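Local coordinates for conserved exported protein (Bacteroides fragilis, PDB 3CLW) that is of unknown function but probably hydrolyses O-glycosyl bonds as a TIM-barrel glycoside hydrolase, at residues S200-T203 with K204-Y208; M235-L238 with F239-S243; P248-I251 with I252-M255; R292-I295 with H296-L299. All blocks are in the same frame, centred on the assembly; numbering follows the deposited sequence.

In the fold
All four contacts are local and lie on the outer layer of the probable TIM barrel. Contacts 1 and 3 are largely buried and form the starts of helices 204-221 and 251-256. Contact 1 caps its helix with side chains; contact 3 uses a water instead. They meet where Lys204 reaches the backbone of Asp249. Contact 2 is a loop turn, buried at one end and exposed at the other. It touches contact 3 through backbone bonds and contact 4 through the Phe239 ring. Contact 4 lies within helix 285-300, apolar on the barrel side and charged on the surface. Contacts 3 and 4 are joined by His253 and Glu298.

Contact 1: residues S200-T203 with K204-Y208; sequences SFAT and KADLY
Asp206 OD2 takes the backbone N-H of Thr203 at 2.8 Å, in a nearly straight bond. The same oxygen also accepts from Ile150 N, so two backbone N-H groups grip it. Thr203 N comes in on the anti side of the carboxylate, 33° out of its plane. In return Thr203 OG1 accepts from Asp206 N at 3.1 Å. These reciprocal bonds make a capping box, with Thr203 as N-cap of helix 204-221. The hydroxyl can do this because chi1 of 72° sets OG1 between the backbone N and the carbonyl carbon. Asp206 CG lies beside its own backbone N (chi1 -61°), which turns the carboxylate back toward the loop. A water closes the outer side of the box. It lies 2.6 Å from Thr203 OG1 and donates to Asp206 OD1 at 2.8 Å. The first full helical turn follows, with Leu207 N bonded to Thr203 O at 2.9 Å. Leu207 CG sits 3.4 Å from that same Thr203 O. Ala202 CB packs against Asp206 CB at 3.9 Å. Lys204 leaves the cap in another direction, and its bent chain brings NZ to the backbone oxygen of Asp249.

Contact 2: residues M235-L238 with F239-S243; sequences MKYL and FEIDS
Leu238 CB lies over one face of the Phe239 ring, 4.2 Å from the centroid and 13° off the ring normal. This is a CH-pi contact between adjacent residues, displaced toward the rim of the ring. Met235 O approaches the ring obliquely, 3.7 Å from Phe239 CE2. A second apolar pair lies further along the chain. Ile241 CD1 meets the Tyr237 ring obliquely, 3.6 Å from CE1. Chi1 of 56° sets Ile241 CG1 between the backbone N and the carbonyl carbon, and this branch carries CD1 to the tyrosine while CG2 rests 3.4 Å from Lys236 O.

The backbone sets these side chains in place. Residues 235-238 form a short 3-10 turn, in which Leu238 N bonds to Met235 O at 3.0 Å. Phe239 N then bonds to Lys236 O at 3.2 Å. Beyond the turn, Asp249 OD1 accepts from Ile241 N and positions that residue.

The turn belongs to the loop between strand 226-232 and helix 251-256. Leu238 packs on Val274 and Ala276 of strand 270-276, and on Ile251 and Ile252. Met235 reaches Ile291 and Ile295 of helix 285-300. Phe239 makes a cation-pi contact with Arg294, so the turn is wedged between helices 251-256 and 285-300, just after strand 226-232.

Contact 3: residues P248-I251 with I252-M255; sequences PDDI and IHSM
Ile251 CD1 and Met255 SD meet at 3.9 Å on the tightly packed, buried side of this turn. The two side chains run alongside each other and point the same way. Met255 bends at chi3 (82°), which folds its methyl out of line with the rest of the chain. Its CB also sits 3.2 Å from Ile251 O. That oxygen accepts from Met255 N at 3.0 Å. Pro230 and Val232 of strand 226-232 pack on Ile251, while Ile229 packs on Met255. Lys204 of helix 204-221 touches both side chains.

The motif is the start of helix 251-256, in the layer of helices around the probable TIM barrel. Asp250 holds the N-cap position. Its backbone O takes Ser254 N at 3.0 Å. Its carboxylate makes no capping bond.

The other side is hydrated, and Asp250 and His253 are partly exposed there. CG of Asp250 is anti to the backbone N (chi1 -165°), which carries OD1 to 3.8 Å from His253 CB and OD2 to 3.6 Å from Ser254 CB. The carboxylate and imidazole planes are 13° apart, and OD1 approaches the ring obliquely. A water bridges the two residues at the edge of the His253 ring: it donates to Asp250 OD1 and accepts from His253 N at 2.7 Å. This water thus serves an N-H of the first turn that the aspartate does not cap directly. The His253 ring stacks on Tyr257, and its NE2 bonds to Glu298 OE2.

Contact 4: residues R292-I295 with H296-L299; sequences RNRI and HKEL
Arg294 and Glu298, one helical turn apart, cross at an angle, with the guanidinium and carboxylate planes 74° apart. Glu298 OE1 stands at the edge of the guanidinium, near its plane, and faces NE. The separation of Arg294 NE from Glu298 OE1 is 3.9 Å, so this is a long salt bridge. Arg294 CG is anti to the backbone N (chi1 -157°), and the chain then runs extended to NE. Glu298 instead bends at chi2 (-60°), which curls the carboxylate back along the helix toward the arginine.

Lys297 crosses the arginine from another direction. Bends at chi2 and chi3 bring its NZ to 3.9 Å from Arg294 CG. The same NZ makes a weak, salt-bridging hydrogen bond to Glu298 OE1 at 3.4 Å. Both basic groups therefore share one carboxylate oxygen.

Backbone bonds of helix 285-300 hold this spacing. Glu298 N meets Arg294 O at 2.9 Å, and Lys297 N meets Asn293 O at 3.0 Å. Leu299 N bonds to Ile295 O at 2.8 Å. On the buried side, Ile295 and Leu299 pack on Phe308 of strand 307-310. The helix links strands 270-276 and 307-310 in a beta-alpha-beta unit.

The shared carboxylate probably offsets the nearby positive charges of Arg294 and Lys297, whose NE and NZ are 4.7 Å apart. The long distances suggest that electrostatics, more than close hydrogen bonding, draws these three side chains together.

Contact 1: residues S200-T203 with K204-Y208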
loop_
_atom_site.group_PDB
_atom_site.type_symbol
_atom_site.label_atom_id
_atom_site.label_comp_id
_atom_site.label_asym_id
_atom_site.label_seq_id
_atom_site.Cartn_x
_atom_site.Cartn_y
_atom_site.Cartn_z
ATOM N N SER A 200 12.685 -12.765 -5.059
ATOM C CA SER A 200 13.474 -13.707 -4.258
ATOM C C SER A 200 12.826 -14.125 -2.934
ATOM O O SER A 200 12.363 -13.299 -2.149
ATOM C CB SER A 200 14.892 -13.200 -3.976
ATOM O OG SER A 200 15.657 -14.263 -3.378
ATOM N N PHE A 201 12.816 -15.432 -2.710
ATOM C CA PHE A 201 12.646 -16.017 -1.386
ATOM C C PHE A 201 13.708 -15.438 -0.458
ATOM O O PHE A 201 14.783 -15.064 -0.906
ATOM C CB PHE A 201 12.822 -17.543 -1.482
ATOM C CG PHE A 201 12.779 -18.251 -0.149
ATOM C CD1 PHE A 201 11.564 -18.455 0.510
ATOM C CD2 PHE A 201 13.943 -18.718 0.440
ATOM C CE1 PHE A 201 11.520 -19.114 1.723
ATOM C CE2 PHE A 201 13.899 -19.384 1.669
ATOM C CZ PHE A 201 12.685 -19.580 2.301
ATOM N N ALA A 202 13.419 -15.350 0.823
ATOM C CA ALA A 202 14.475 -15.047 1.784
ATOM C C ALA A 202 14.102 -15.543 3.175
ATOM O O ALA A 202 12.928 -15.540 3.530
ATOM C CB ALA A 202 14.809 -13.516 1.815
ATOM N N THR A 203 15.107 -15.948 3.946
ATOM C CA THR A 203 14.893 -16.420 5.312
ATOM C C THR A 203 15.006 -15.249 6.308
ATOM O O THR A 203 15.452 -14.156 5.938
ATOM C CB THR A 203 15.921 -17.507 5.724
ATOM O OG1 THR A 203 17.189 -16.889 5.915
ATOM C CG2 THR A 203 16.042 -18.625 4.668
ATOM N N LYS A 204 14.588 -15.475 7.552
ATOM C CA LYS A 204 14.732 -14.440 8.564
ATOM C C LYS A 204 16.205 -14.103 8.783
ATOM O O LYS A 204 16.535 -12.939 9.031
ATOM C CB LYS A 204 14.038 -14.788 9.875
ATOM C CG LYS A 204 12.539 -14.885 9.743
ATOM C CD LYS A 204 11.883 -15.055 11.091
ATOM C CE LYS A 204 12.029 -16.476 11.684
ATOM N NZ LYS A 204 11.470 -17.488 10.765
ATOM N N ALA A 205 17.090 -15.097 8.652
ATOM C CA ALA A 205 18.521 -14.806 8.728
ATOM C C ALA A 205 18.936 -13.840 7.623
ATOM O O ALA A 205 19.711 -12.917 7.863
ATOM C CB ALA A 205 19.375 -16.089 8.716
ATOM N N ASP A 206 18.410 -14.046 6.420
ATOM C CA ASP A 206 18.648 -13.147 5.288
ATOM C C ASP A 206 18.131 -11.735 5.598
ATOM O O ASP A 206 18.841 -10.755 5.442
ATOM C CB ASP A 206 17.987 -13.707 4.028
ATOM C CG ASP A 206 18.535 -15.088 3.633
ATOM O OD1 ASP A 206 19.735 -15.377 3.885
ATOM O OD2 ASP A 206 17.764 -15.894 3.066
ATOM N N LEU A 207 16.903 -11.669 6.090
ATOM C CA LEU A 207 16.258 -10.415 6.392
ATOM C C LEU A 207 17.032 -9.638 7.443
ATOM O O LEU A 207 17.215 -8.415 7.322
ATOM C CB LEU A 207 14.812 -10.667 6.854
ATOM C CG LEU A 207 13.870 -11.166 5.750
ATOM C CD1 LEU A 207 12.504 -11.523 6.318
ATOM C CD2 LEU A 207 13.729 -10.154 4.602
ATOM N N TYR A 208 17.482 -10.356 8.480
ATOM C CA TYR A 208 18.238 -9.760 9.569
ATOM C C TYR A 208 19.532 -9.139 9.050
ATOM O O TYR A 208 19.888 -8.020 9.434
ATOM C CB TYR A 208 18.484 -10.797 10.704
ATOM C CG TYR A 208 19.355 -10.281 11.827
ATOM C CD1 TYR A 208 18.805 -9.836 13.011
ATOM C CD2 TYR A 208 20.749 -10.219 11.676
ATOM C CE1 TYR A 208 19.622 -9.353 14.045
ATOM C CE2 TYR A 208 21.581 -9.734 12.693
ATOM C CZ TYR A 208 21.016 -9.308 13.867
ATOM O OH TYR A 208 21.845 -8.839 14.871
HETATM O O HOH W 1 19.434 -17.881 5.130
#

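Contact 2: residues M235-L238 with F239-S243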
loop_
_atom_site.group_PDB
_atom_site.type_symbol
_atom_site.label_atom_id
_atom_site.label_comp_id
_atom_site.label_asym_id
_atom_site.label_seq_id
_atom_site.Cartn_x
_atom_site.Cartn_y
_atom_site.Cartn_z
ATOM N N MET A 235 -0.467 -12.370 5.596
ATOM C CA MET A 235 -0.316 -11.968 7.001
ATOM C C MET A 235 -0.065 -13.200 7.925
ATOM O O MET A 235 0.320 -13.046 9.068
ATOM C CB MET A 235 -1.538 -11.162 7.477
ATOM C CG MET A 235 -1.631 -9.701 6.991
ATOM S SD MET A 235 -3.343 -9.056 6.984
ATOM C CE MET A 235 -2.984 -7.314 7.126
ATOM N N LYS A 236 -0.264 -14.415 7.414
ATOM C CA LYS A 236 -0.125 -15.622 8.261
ATOM C C LYS A 236 1.332 -15.849 8.629
ATOM O O LYS A 236 1.617 -16.370 9.684
ATOM C CB LYS A 236 -0.744 -16.876 7.627
ATOM C CG LYS A 236 0.061 -17.466 6.501
ATOM C CD LYS A 236 -0.640 -18.616 5.826
ATOM C CE LYS A 236 0.171 -19.048 4.614
ATOM N NZ LYS A 236 -0.358 -20.295 3.945
ATOM N N TYR A 237 2.244 -15.390 7.771
ATOM C CA TYR A 237 3.678 -15.455 8.042
ATOM C C TYR A 237 4.129 -14.533 9.180
ATOM O O TYR A 237 5.282 -14.561 9.578
ATOM C CB TYR A 237 4.445 -15.173 6.765
ATOM C CG TYR A 237 4.301 -16.273 5.752
ATOM C CD1 TYR A 237 5.096 -17.432 5.828
ATOM C CD2 TYR A 237 3.369 -16.178 4.714
ATOM C CE1 TYR A 237 4.955 -18.448 4.891
ATOM C CE2 TYR A 237 3.239 -17.179 3.786
ATOM C CZ TYR A 237 4.022 -18.318 3.877
ATOM O OH TYR A 237 3.881 -19.319 2.932
ATOM N N LEU A 238 3.229 -13.698 9.683
ATOM C CA LEU A 238 3.560 -12.871 10.836
ATOM C C LEU A 238 3.604 -13.698 12.151
ATOM O O LEU A 238 4.155 -13.247 13.160
ATOM C CB LEU A 238 2.584 -11.703 10.962
ATOM C CG LEU A 238 2.663 -10.640 9.835
ATOM C CD1 LEU A 238 1.749 -9.516 10.109
ATOM C CD2 LEU A 238 4.097 -10.124 9.604
ATOM N N PHE A 239 3.015 -14.889 12.097
ATOM C CA PHE A 239 2.976 -15.840 13.193
ATOM C C PHE A 239 3.578 -17.169 12.715
ATOM O O PHE A 239 3.791 -17.360 11.539
ATOM C CB PHE A 239 1.531 -16.025 13.639
ATOM C CG PHE A 239 0.722 -14.744 13.628
ATOM C CD1 PHE A 239 0.793 -13.842 14.689
ATOM C CD2 PHE A 239 -0.120 -14.443 12.557
ATOM C CE1 PHE A 239 0.056 -12.678 14.679
ATOM C CE2 PHE A 239 -0.859 -13.263 12.553
ATOM C CZ PHE A 239 -0.765 -12.388 13.617
ATOM N N GLU A 240 3.889 -18.074 13.637
ATOM C CA GLU A 240 4.545 -19.339 13.276
ATOM C C GLU A 240 3.515 -20.256 12.649
ATOM O O GLU A 240 2.422 -20.398 13.199
ATOM C CB GLU A 240 5.165 -19.992 14.524
ATOM C CG GLU A 240 6.127 -21.149 14.236
ATOM C CD GLU A 240 6.814 -21.683 15.510
ATOM O OE1 GLU A 240 6.230 -21.594 16.618
ATOM O OE2 GLU A 240 7.948 -22.187 15.405
ATOM N N ILE A 241 3.853 -20.847 11.499
ATOM C CA ILE A 241 2.901 -21.664 10.712
ATOM C C ILE A 241 3.372 -23.065 10.262
ATOM O O ILE A 241 2.559 -23.871 9.816
ATOM C CB ILE A 241 2.386 -20.927 9.427
ATOM C CG1 ILE A 241 3.550 -20.487 8.532
ATOM C CG2 ILE A 241 1.448 -19.766 9.797
ATOM C CD1 ILE A 241 3.334 -20.761 7.056
ATOM N N ASP A 242 4.667 -23.344 10.329
ATOM C CA ASP A 242 5.159 -24.685 9.982
ATOM C C ASP A 242 6.353 -25.122 10.855
ATOM O O ASP A 242 6.702 -24.431 11.800
ATOM C CB ASP A 242 5.514 -24.766 8.484
ATOM C CG ASP A 242 6.686 -23.858 8.094
ATOM O OD1 ASP A 242 7.455 -23.418 8.988
ATOM O OD2 ASP A 242 6.833 -23.586 6.878
ATOM N N SER A 243 6.994 -26.227 10.470
ATOM C CA SER A 243 8.188 -26.784 11.127
ATOM C C SER A 243 9.421 -26.714 10.229
ATOM O O SER A 243 10.433 -27.399 10.471
ATOM C CB SER A 243 7.921 -28.236 11.507
ATOM O OG SER A 243 6.864 -28.285 12.445
#

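Contact 3: residues P248-I251 with I252-M255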
loop_
_atom_site.group_PDB
_atom_site.type_symbol
_atom_site.label_atom_id
_atom_site.label_comp_id
_atom_site.label_asym_id
_atom_site.label_seq_id
_atom_site.Cartn_x
_atom_site.Cartn_y
_atom_site.Cartn_z
ATOM N N PRO A 248 10.432 -17.840 6.472
ATOM C CA PRO A 248 10.308 -16.543 7.145
ATOM C C PRO A 248 8.904 -16.332 7.697
ATOM O O PRO A 248 8.233 -15.344 7.360
ATOM C CB PRO A 248 10.642 -15.540 6.029
ATOM C CG PRO A 248 10.132 -16.226 4.791
ATOM C CD PRO A 248 10.447 -17.689 4.999
ATOM N N ASP A 249 8.454 -17.265 8.533
ATOM C CA ASP A 249 7.253 -17.067 9.322
ATOM C C ASP A 249 7.662 -16.556 10.693
ATOM O O ASP A 249 8.834 -16.194 10.915
ATOM C CB ASP A 249 6.417 -18.354 9.421
ATOM C CG ASP A 249 7.108 -19.456 10.242
ATOM O OD1 ASP A 249 6.433 -20.472 10.530
ATOM O OD2 ASP A 249 8.312 -19.313 10.585
ATOM N N ASP A 250 6.693 -16.499 11.597
ATOM C CA ASP A 250 6.929 -16.057 12.974
ATOM C C ASP A 250 7.598 -14.687 13.067
ATOM O O ASP A 250 8.371 -14.417 14.008
ATOM C CB ASP A 250 7.741 -17.121 13.745
ATOM C CG ASP A 250 7.714 -16.898 15.238
ATOM O OD1 ASP A 250 6.631 -16.556 15.749
ATOM O OD2 ASP A 250 8.791 -17.038 15.895
ATOM N N ILE A 251 7.300 -13.823 12.086
ATOM C CA ILE A 251 7.927 -12.501 11.974
ATOM C C ILE A 251 7.776 -11.657 13.247
ATOM O O ILE A 251 8.754 -11.106 13.747
ATOM C CB ILE A 251 7.412 -11.695 10.723
ATOM C CG1 ILE A 251 7.808 -12.398 9.407
ATOM C CG2 ILE A 251 7.866 -10.231 10.776
ATOM C CD1 ILE A 251 9.325 -12.534 9.124
ATOM N N ILE A 252 6.566 -11.548 13.772
ATOM C CA ILE A 252 6.380 -10.686 14.925
ATOM C C ILE A 252 7.293 -11.069 16.108
ATOM O O ILE A 252 8.041 -10.231 16.600
ATOM C CB ILE A 252 4.890 -10.564 15.342
ATOM C CG1 ILE A 252 4.083 -9.879 14.203
ATOM C CG2 ILE A 252 4.783 -9.795 16.652
ATOM C CD1 ILE A 252 2.538 -9.930 14.341
ATOM N N HIS A 253 7.253 -12.332 16.542
ATOM C CA HIS A 253 7.962 -12.725 17.764
ATOM C C HIS A 253 9.457 -12.866 17.547
ATOM O O HIS A 253 10.257 -12.484 18.415
ATOM C CB HIS A 253 7.369 -13.992 18.402
ATOM C CG HIS A 253 6.110 -13.737 19.169
ATOM N ND1 HIS A 253 6.108 -13.351 20.492
ATOM C CD2 HIS A 253 4.810 -13.780 18.793
ATOM C CE1 HIS A 253 4.866 -13.203 20.910
ATOM N NE2 HIS A 253 4.058 -13.455 19.895
ATOM N N SER A 254 9.821 -13.381 16.383
ATOM C CA SER A 254 11.211 -13.656 16.088
ATOM C C SER A 254 12.007 -12.395 15.750
ATOM O O SER A 254 13.194 -12.321 16.050
ATOM C CB SER A 254 11.297 -14.654 14.954
ATOM O OG SER A 254 12.638 -14.853 14.594
ATOM N N MET A 255 11.336 -11.405 15.151
ATOM C CA MET A 255 11.983 -10.182 14.631
ATOM C C MET A 255 11.611 -8.913 15.407
ATOM O O MET A 255 12.426 -7.987 15.498
ATOM C CB MET A 255 11.730 -9.994 13.109
ATOM C CG MET A 255 12.263 -11.155 12.209
ATOM S SD MET A 255 12.583 -10.890 10.435
ATOM C CE MET A 255 14.193 -10.161 10.569
HETATM O O HOH W 2 5.238 -13.984 15.731
#

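Contact 4: residues R292-I295 with H296-L299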
loop_
_atom_site.group_PDB
_atom_site.type_symbol
_atom_site.label_atom_id
_atom_site.label_comp_id
_atom_site.label_asym_id
_atom_site.label_seq_id
_atom_site.Cartn_x
_atom_site.Cartn_y
_atom_site.Cartn_z
ATOM N N ARG A 292 -6.486 -10.070 11.586
ATOM C CA ARG A 292 -6.116 -8.681 11.844
ATOM C C ARG A 292 -6.148 -8.315 13.331
ATOM O O ARG A 292 -5.323 -7.515 13.811
ATOM C CB ARG A 292 -6.987 -7.734 11.004
ATOM C CG ARG A 292 -6.475 -7.552 9.572
ATOM C CD ARG A 292 -7.575 -7.260 8.561
ATOM N NE ARG A 292 -7.011 -7.374 7.220
ATOM C CZ ARG A 292 -6.982 -8.491 6.497
ATOM N NH1 ARG A 292 -7.557 -9.599 6.950
ATOM N NH2 ARG A 292 -6.394 -8.499 5.302
ATOM N N ASN A 293 -7.119 -8.866 14.055
ATOM C CA ASN A 293 -7.125 -8.769 15.529
ATOM C C ASN A 293 -5.894 -9.423 16.130
ATOM O O ASN A 293 -5.294 -8.894 17.044
ATOM C CB ASN A 293 -8.383 -9.404 16.122
ATOM C CG ASN A 293 -9.554 -8.431 16.185
ATOM O OD1 ASN A 293 -9.360 -7.225 16.369
ATOM N ND2 ASN A 293 -10.776 -8.957 16.059
ATOM N N ARG A 294 -5.497 -10.557 15.579
ATOM C CA ARG A 294 -4.311 -11.239 16.066
ATOM C C ARG A 294 -3.043 -10.390 15.921
ATOM O O ARG A 294 -2.193 -10.368 16.829
ATOM C CB ARG A 294 -4.137 -12.582 15.371
ATOM C CG ARG A 294 -3.294 -13.524 16.218
ATOM C CD ARG A 294 -3.061 -14.814 15.525
ATOM N NE ARG A 294 -2.006 -15.569 16.184
ATOM C CZ ARG A 294 -1.518 -16.717 15.745
ATOM N NH1 ARG A 294 -1.999 -17.269 14.646
ATOM N NH2 ARG A 294 -0.552 -17.323 16.431
ATOM N N ILE A 295 -2.940 -9.670 14.795
ATOM C CA ILE A 295 -1.796 -8.811 14.526
ATOM C C ILE A 295 -1.638 -7.807 15.652
ATOM O O ILE A 295 -0.566 -7.702 16.249
ATOM C CB ILE A 295 -1.914 -8.050 13.159
ATOM C CG1 ILE A 295 -1.922 -9.044 11.973
ATOM C CG2 ILE A 295 -0.807 -7.013 13.039
ATOM C CD1 ILE A 295 -2.078 -8.370 10.605
ATOM N N HIS A 296 -2.710 -7.068 15.922
ATOM C CA HIS A 296 -2.692 -6.064 16.964
ATOM C C HIS A 296 -2.435 -6.642 18.376
ATOM O O HIS A 296 -1.682 -6.065 19.156
ATOM C CB HIS A 296 -3.985 -5.268 16.953
ATOM C CG HIS A 296 -3.992 -4.144 17.930
ATOM N ND1 HIS A 296 -2.995 -3.195 17.968
ATOM C CD2 HIS A 296 -4.849 -3.837 18.934
ATOM C CE1 HIS A 296 -3.249 -2.333 18.938
ATOM N NE2 HIS A 296 -4.362 -2.708 19.547
ATOM N N LYS A 297 -3.051 -7.784 18.679
ATOM C CA LYS A 297 -2.852 -8.461 19.963
ATOM C C LYS A 297 -1.363 -8.794 20.154
ATOM O O LYS A 297 -0.761 -8.346 21.123
ATOM C CB LYS A 297 -3.724 -9.718 20.072
ATOM C CG LYS A 297 -3.770 -10.370 21.498
ATOM C CD LYS A 297 -3.637 -11.915 21.441
ATOM C CE LYS A 297 -4.539 -12.571 20.364
ATOM N NZ LYS A 297 -4.243 -14.042 19.996
ATOM N N GLU A 298 -0.772 -9.528 19.212
ATOM C CA GLU A 298 0.637 -9.946 19.324
ATOM C C GLU A 298 1.598 -8.793 19.199
ATOM O O GLU A 298 2.562 -8.709 19.941
ATOM C CB GLU A 298 1.036 -10.985 18.275
ATOM C CG GLU A 298 0.139 -12.194 18.147
ATOM C CD GLU A 298 0.037 -13.001 19.391
ATOM O OE1 GLU A 298 -0.911 -13.830 19.472
ATOM O OE2 GLU A 298 0.893 -12.805 20.287
ATOM N N LEU A 299 1.357 -7.912 18.226
ATOM C CA LEU A 299 2.288 -6.793 18.004
ATOM C C LEU A 299 2.270 -5.791 19.140
ATOM O O LEU A 299 3.317 -5.291 19.517
ATOM C CB LEU A 299 2.061 -6.096 16.649
ATOM C CG LEU A 299 3.171 -5.217 16.075
ATOM C CD1 LEU A 299 4.556 -5.877 16.071
ATOM C CD2 LEU A 299 2.775 -4.749 14.663
#